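Local coordinates for jacalin-type lectin domain-containing protein (Musa acuminata, PDB 7KMU), which probably binds mannose-containing glycans, as a mannose-specific jacalin-related lectin whose antiviral and mitogenic activities have been studied, at residues Ile26-Asn32 with Glu61-Phe67; Ile73-Glu77 with Phe112-Val116. All coordinates share one frame; numbering follows the deposited sequence. Where two conformers were deposited one is given.

Contact 1: residues Ile26-Asn32 with Glu61-Phe67; sequences IDSVKIN and EPHEIAF. With EDO (1,2-ethanediol), chain F.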
# COMPACT_ATOMS: atom_id res chain seq x y z
N ILE B 26 -14.13 -12.62 5.68
CA ILE B 26 -12.98 -13.21 6.35
C ILE B 26 -13.53 -13.53 7.75
O ILE B 26 -13.95 -12.62 8.49
CB ILE B 26 -11.75 -12.28 6.40
CG1 ILE B 26 -11.22 -12.02 4.97
CG2 ILE B 26 -10.66 -12.92 7.27
CD1 ILE B 26 -10.10 -11.01 4.87
N ASP B 27 -13.56 -14.82 8.11
CA ASP B 27 -14.11 -15.29 9.38
C ASP B 27 -13.12 -15.22 10.52
O ASP B 27 -13.48 -14.82 11.64
CB ASP B 27 -14.71 -16.69 9.22
CG ASP B 27 -15.74 -16.74 8.11
OD1 ASP B 27 -16.74 -15.99 8.19
OD2 ASP B 27 -15.53 -17.49 7.14
N SER B 28 -11.88 -15.64 10.26
CA SER B 28 -10.84 -15.60 11.27
C SER B 28 -9.47 -15.65 10.63
O SER B 28 -9.31 -16.08 9.49
CB SER B 28 -11.03 -16.74 12.27
OG SER B 28 -11.00 -18.00 11.62
N VAL B 29 -8.46 -15.18 11.39
CA VAL B 29 -7.07 -15.21 10.95
C VAL B 29 -6.24 -15.72 12.13
O VAL B 29 -6.43 -15.26 13.25
CB VAL B 29 -6.56 -13.81 10.47
CG1 VAL B 29 -5.04 -13.82 10.21
CG2 VAL B 29 -7.29 -13.36 9.21
N LYS B 30 -5.28 -16.61 11.85
CA LYS B 30 -4.33 -17.08 12.85
C LYS B 30 -2.94 -16.78 12.33
O LYS B 30 -2.61 -17.15 11.20
CB LYS B 30 -4.50 -18.57 13.12
CG LYS B 30 -3.54 -19.12 14.19
CD LYS B 30 -3.76 -20.63 14.43
CE LYS B 30 -3.05 -21.51 13.43
NZ LYS B 30 -3.29 -22.95 13.70
N ILE B 31 -2.11 -16.10 13.14
CA ILE B 31 -0.73 -15.81 12.76
C ILE B 31 0.17 -16.55 13.73
O ILE B 31 -0.05 -16.46 14.93
CB ILE B 31 -0.42 -14.28 12.76
CG1 ILE B 31 -1.16 -13.57 11.60
CG2 ILE B 31 1.10 -13.99 12.74
CD1 ILE B 31 -1.13 -12.00 11.63
N ASN B 32 1.17 -17.28 13.21
CA ASN B 32 2.19 -17.93 14.03
C ASN B 32 3.45 -17.12 13.89
O ASN B 32 3.87 -16.80 12.77
CB ASN B 32 2.44 -19.37 13.62
CG ASN B 32 1.41 -20.32 14.15
OD1 ASN B 32 0.24 -20.30 13.74
ND2 ASN B 32 1.80 -21.17 15.10
N GLU B 61 4.57 -19.11 17.77
CA GLU B 61 3.45 -19.15 18.69
C GLU B 61 2.21 -18.64 17.97
O GLU B 61 2.30 -17.63 17.26
CB GLU B 61 3.74 -18.28 19.94
CG GLU B 61 2.65 -18.31 21.01
CD GLU B 61 2.76 -17.34 22.17
OE1 GLU B 61 3.75 -16.58 22.23
OE2 GLU B 61 1.85 -17.35 23.03
N PRO B 62 1.05 -19.28 18.15
CA PRO B 62 -0.15 -18.82 17.47
C PRO B 62 -0.94 -17.77 18.23
O PRO B 62 -0.95 -17.73 19.47
CB PRO B 62 -0.99 -20.09 17.35
CG PRO B 62 -0.64 -20.86 18.61
CD PRO B 62 0.80 -20.54 18.90
N HIS B 63 -1.60 -16.91 17.45
CA HIS B 63 -2.53 -15.90 17.94
C HIS B 63 -3.64 -15.83 16.92
O HIS B 63 -3.39 -15.97 15.72
CB HIS B 63 -1.90 -14.52 18.16
CG HIS B 63 -1.01 -14.44 19.36
ND1 HIS B 63 0.35 -14.56 19.24
CD2 HIS B 63 -1.32 -14.21 20.65
CE1 HIS B 63 0.84 -14.43 20.46
NE2 HIS B 63 -0.13 -14.22 21.35
N GLU B 64 -4.86 -15.66 17.39
CA GLU B 64 -6.01 -15.69 16.50
C GLU B 64 -7.03 -14.60 16.77
O GLU B 64 -7.22 -14.20 17.92
CB GLU B 64 -6.64 -17.09 16.62
CG GLU B 64 -7.81 -17.43 15.71
CD GLU B 64 -8.40 -18.80 15.99
OE1 GLU B 64 -7.64 -19.73 16.36
OE2 GLU B 64 -9.63 -18.95 15.83
N ILE B 65 -7.70 -14.16 15.70
CA ILE B 65 -8.79 -13.20 15.76
C ILE B 65 -10.00 -13.81 15.06
O ILE B 65 -9.86 -14.31 13.94
CB ILE B 65 -8.42 -11.81 15.15
CG1 ILE B 65 -9.62 -10.82 15.28
CG2 ILE B 65 -7.93 -11.93 13.66
CD1 ILE B 65 -9.33 -9.42 14.87
N ALA B 66 -11.17 -13.81 15.72
CA ALA B 66 -12.42 -14.25 15.10
C ALA B 66 -13.21 -12.97 14.87
O ALA B 66 -13.51 -12.24 15.82
CB ALA B 66 -13.18 -15.21 16.01
N PHE B 67 -13.49 -12.64 13.60
CA PHE B 67 -14.18 -11.40 13.25
C PHE B 67 -15.61 -11.34 13.74
O PHE B 67 -16.36 -12.31 13.62
CB PHE B 67 -14.11 -11.14 11.74
CG PHE B 67 -12.70 -10.78 11.31
CD1 PHE B 67 -11.78 -11.76 10.99
CD2 PHE B 67 -12.28 -9.46 11.32
CE1 PHE B 67 -10.47 -11.43 10.65
CE2 PHE B 67 -10.97 -9.13 10.97
CZ PHE B 67 -10.07 -10.12 10.65
C1 EDO F . -7.96 -19.07 11.00
O1 EDO F . -8.08 -20.34 10.43
C2 EDO F . -8.02 -19.22 12.53
O2 EDO F . -9.32 -19.64 12.94
O HOH W 1 -16.11 -14.83 12.69

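Contact 2: residues Ile73-Glu77 with Phe112-Val116; sequences IMSME and FSIPV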
# COMPACT_ATOMS: atom_id res chain seq x y z
N ILE B 73 -11.22 -5.71 8.01
CA ILE B 73 -9.82 -5.28 8.07
C ILE B 73 -9.64 -3.94 7.35
O ILE B 73 -10.00 -3.81 6.16
CB ILE B 73 -8.86 -6.36 7.51
CG1 ILE B 73 -9.05 -7.71 8.23
CG2 ILE B 73 -7.40 -5.89 7.61
CD1 ILE B 73 -8.35 -8.91 7.57
N MET B 74 -9.07 -2.94 8.03
CA MET B 74 -8.86 -1.66 7.37
C MET B 74 -7.37 -1.27 7.26
O MET B 74 -7.07 -0.24 6.66
CB MET B 74 -9.72 -0.52 7.96
CG MET B 74 -9.53 -0.20 9.41
SD MET B 74 -10.90 0.90 9.98
CE MET B 74 -10.54 2.43 9.03
N SER B 75 -6.45 -2.09 7.76
CA SER B 75 -5.02 -1.80 7.64
C SER B 75 -4.19 -3.03 7.86
O SER B 75 -4.58 -3.94 8.60
CB SER B 75 -4.59 -0.70 8.61
OG SER B 75 -3.19 -0.49 8.59
N MET B 76 -3.02 -3.05 7.21
CA MET B 76 -1.98 -4.05 7.42
C MET B 76 -0.66 -3.31 7.47
O MET B 76 -0.42 -2.39 6.68
CB MET B 76 -1.98 -5.12 6.32
CG MET B 76 -0.81 -6.11 6.46
SD MET B 76 -0.81 -7.47 5.28
CE MET B 76 -0.23 -6.62 3.77
N GLU B 77 0.21 -3.69 8.41
CA GLU B 77 1.53 -3.10 8.50
C GLU B 77 2.52 -4.08 9.02
O GLU B 77 2.15 -5.02 9.72
CB GLU B 77 1.54 -1.80 9.30
CG GLU B 77 1.18 -1.95 10.76
CD GLU B 77 0.80 -0.62 11.37
OE1 GLU B 77 -0.38 -0.47 11.76
OE2 GLU B 77 1.66 0.29 11.44
N PHE B 112 6.49 -1.45 5.97
CA PHE B 112 5.45 -1.29 4.96
C PHE B 112 4.14 -1.05 5.69
O PHE B 112 3.95 -1.52 6.83
CB PHE B 112 5.34 -2.49 4.00
CG PHE B 112 5.02 -3.83 4.62
CD1 PHE B 112 6.03 -4.65 5.09
CD2 PHE B 112 3.70 -4.28 4.69
CE1 PHE B 112 5.73 -5.90 5.66
CE2 PHE B 112 3.40 -5.52 5.27
CZ PHE B 112 4.42 -6.32 5.75
N SER B 113 3.22 -0.32 5.05
CA SER B 113 1.94 -0.01 5.66
C SER B 113 0.90 0.24 4.59
O SER B 113 1.18 0.93 3.59
CB SER B 113 2.04 1.19 6.59
OG SER B 113 2.49 2.35 5.89
N ILE B 114 -0.29 -0.34 4.79
CA ILE B 114 -1.43 -0.22 3.88
C ILE B 114 -2.62 0.32 4.64
O ILE B 114 -3.47 -0.46 5.07
CB ILE B 114 -1.76 -1.55 3.14
CG1 ILE B 114 -0.53 -2.14 2.47
CG2 ILE B 114 -2.91 -1.38 2.12
CD1 ILE B 114 0.49 -2.91 3.44
N PRO B 115 -2.69 1.64 4.85
CA PRO B 115 -3.86 2.21 5.54
C PRO B 115 -5.02 2.36 4.56
O PRO B 115 -4.91 3.13 3.60
CB PRO B 115 -3.35 3.56 6.06
CG PRO B 115 -2.12 3.87 5.29
CD PRO B 115 -1.73 2.69 4.45
N VAL B 116 -6.10 1.62 4.74
CA VAL B 116 -7.22 1.72 3.82
C VAL B 116 -8.16 2.82 4.32
O VAL B 116 -8.89 2.63 5.30
CB VAL B 116 -7.96 0.36 3.58
CG1 VAL B 116 -9.01 0.50 2.49
CG2 VAL B 116 -6.97 -0.75 3.21

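Contact 1: residues Ile26-Asn32 with Glu61-Phe67
The ring of F67 closes one end of the strand pair 26-32 and 61-66, meeting different groups on its face and around its edge. I65 CD1 lies over one face, 4.2 Å above the plane and displaced toward the rim; V29 CG2 comes to the edge, near the ring plane, beside CE1, and the backbone N of S28 also lies at the edge. I26 runs alongside the ring, its CG2 3.7 Å from F67 CE1. CG2 is the I26 branch that points opposite its own backbone N (chi1 -65° places CG1 beside that N), which carries the methyl to the ring.

The backbones are antiparallel, with an axis angle of 162°. V29 and I65 form a hydrogen-bonded pair, I65 N to V29 O being 3.0 Å at an N-H...O angle of 164°; I31 and H63 form the next. Beyond the last paired residues, F67 N still donates to D27 O at 2.9 Å. One water donates to both D27 O and F67 O, bridging this end.

On the face of S28, K30 and E64, a 1,2-ethanediol, probably from the crystallisation liquor, links the strands: its O2 is 2.7 Å from S28 OG in a hydrogen bond and donates weakly to E64 OE2. The diol also bonds to T43 and E41 of strand 37-46. At the far end the N32 amide crosses the ring of P62, ND2 lying 3.7 Å from P62 CB while this nitrogen bonds to G60 O.

Strand 61-66 is an edge of the four-stranded sheet and 25-33 its inner neighbour. Strand 37-46 flanks 25-33 on its other side, where D27 and S28 both face T43 in a classic beta bulge; V29, I31 and I65 pack inward on F101.

Contact 2: residues Ile73-Glu77 with Phe112-Val116
V116 N and I114 N each donate a backbone hydrogen bond of 2.8 Å, to M74 O and M76 O respectively, and these two bonds join the antiparallel strands. The return bond, M76 N to I114 O, is weak at 3.4 Å; the same carbonyl also receives a CA-H...O contact from S75 CA.

Around this frame, the side chains of M76 and I114 run side by side on one face, pointing the same way, M76 CE touching I114 CD1 at 3.8 Å. The M76 chain is extended as far as SD and then bends (chi3 76°), swinging its methyl to I114 and, at 4.1 Å, to F112 CE2. I114 CD1 in turn lies in plane at the edge of the F112 ring. On the other face E77 CB meets S113 CB.

M74 and S75 both face T95, a classic beta bulge against strand 86-96. The inward side chains pack on strands 118-128 and 132-140, M76 reaching I121 and I135, while F112 stacks on W10 of its own chain. Strand 110-116 also borders the dimer interface: S113 OG hydrogen-bonds to W10 NE1 of the second subunit, and P115 packs on that same tryptophan.

Overall arrangement
From the N terminus, strand 25-33 enters contact 1, and the chain runs through strands 37-46 and 49-56 before 61-67 returns to close it. Strand 73-83 follows directly and opens contact 2, which 112-116 closes after strands 86-96 and 100-104. The two closures are therefore in series, neither nested nor crossed, and each joins the first and last strands of its own four-stranded antiparallel sheet, as in the jacalin-type beta-prism. Their centres lie about 16 Å apart. They meet where F67 and I26 pack on the buried I73, F67 CZ being 3.6 Å from I73 CG1 and I26 CD1 3.8 Å from I73 CD1, linking the two sheets by apolar packing.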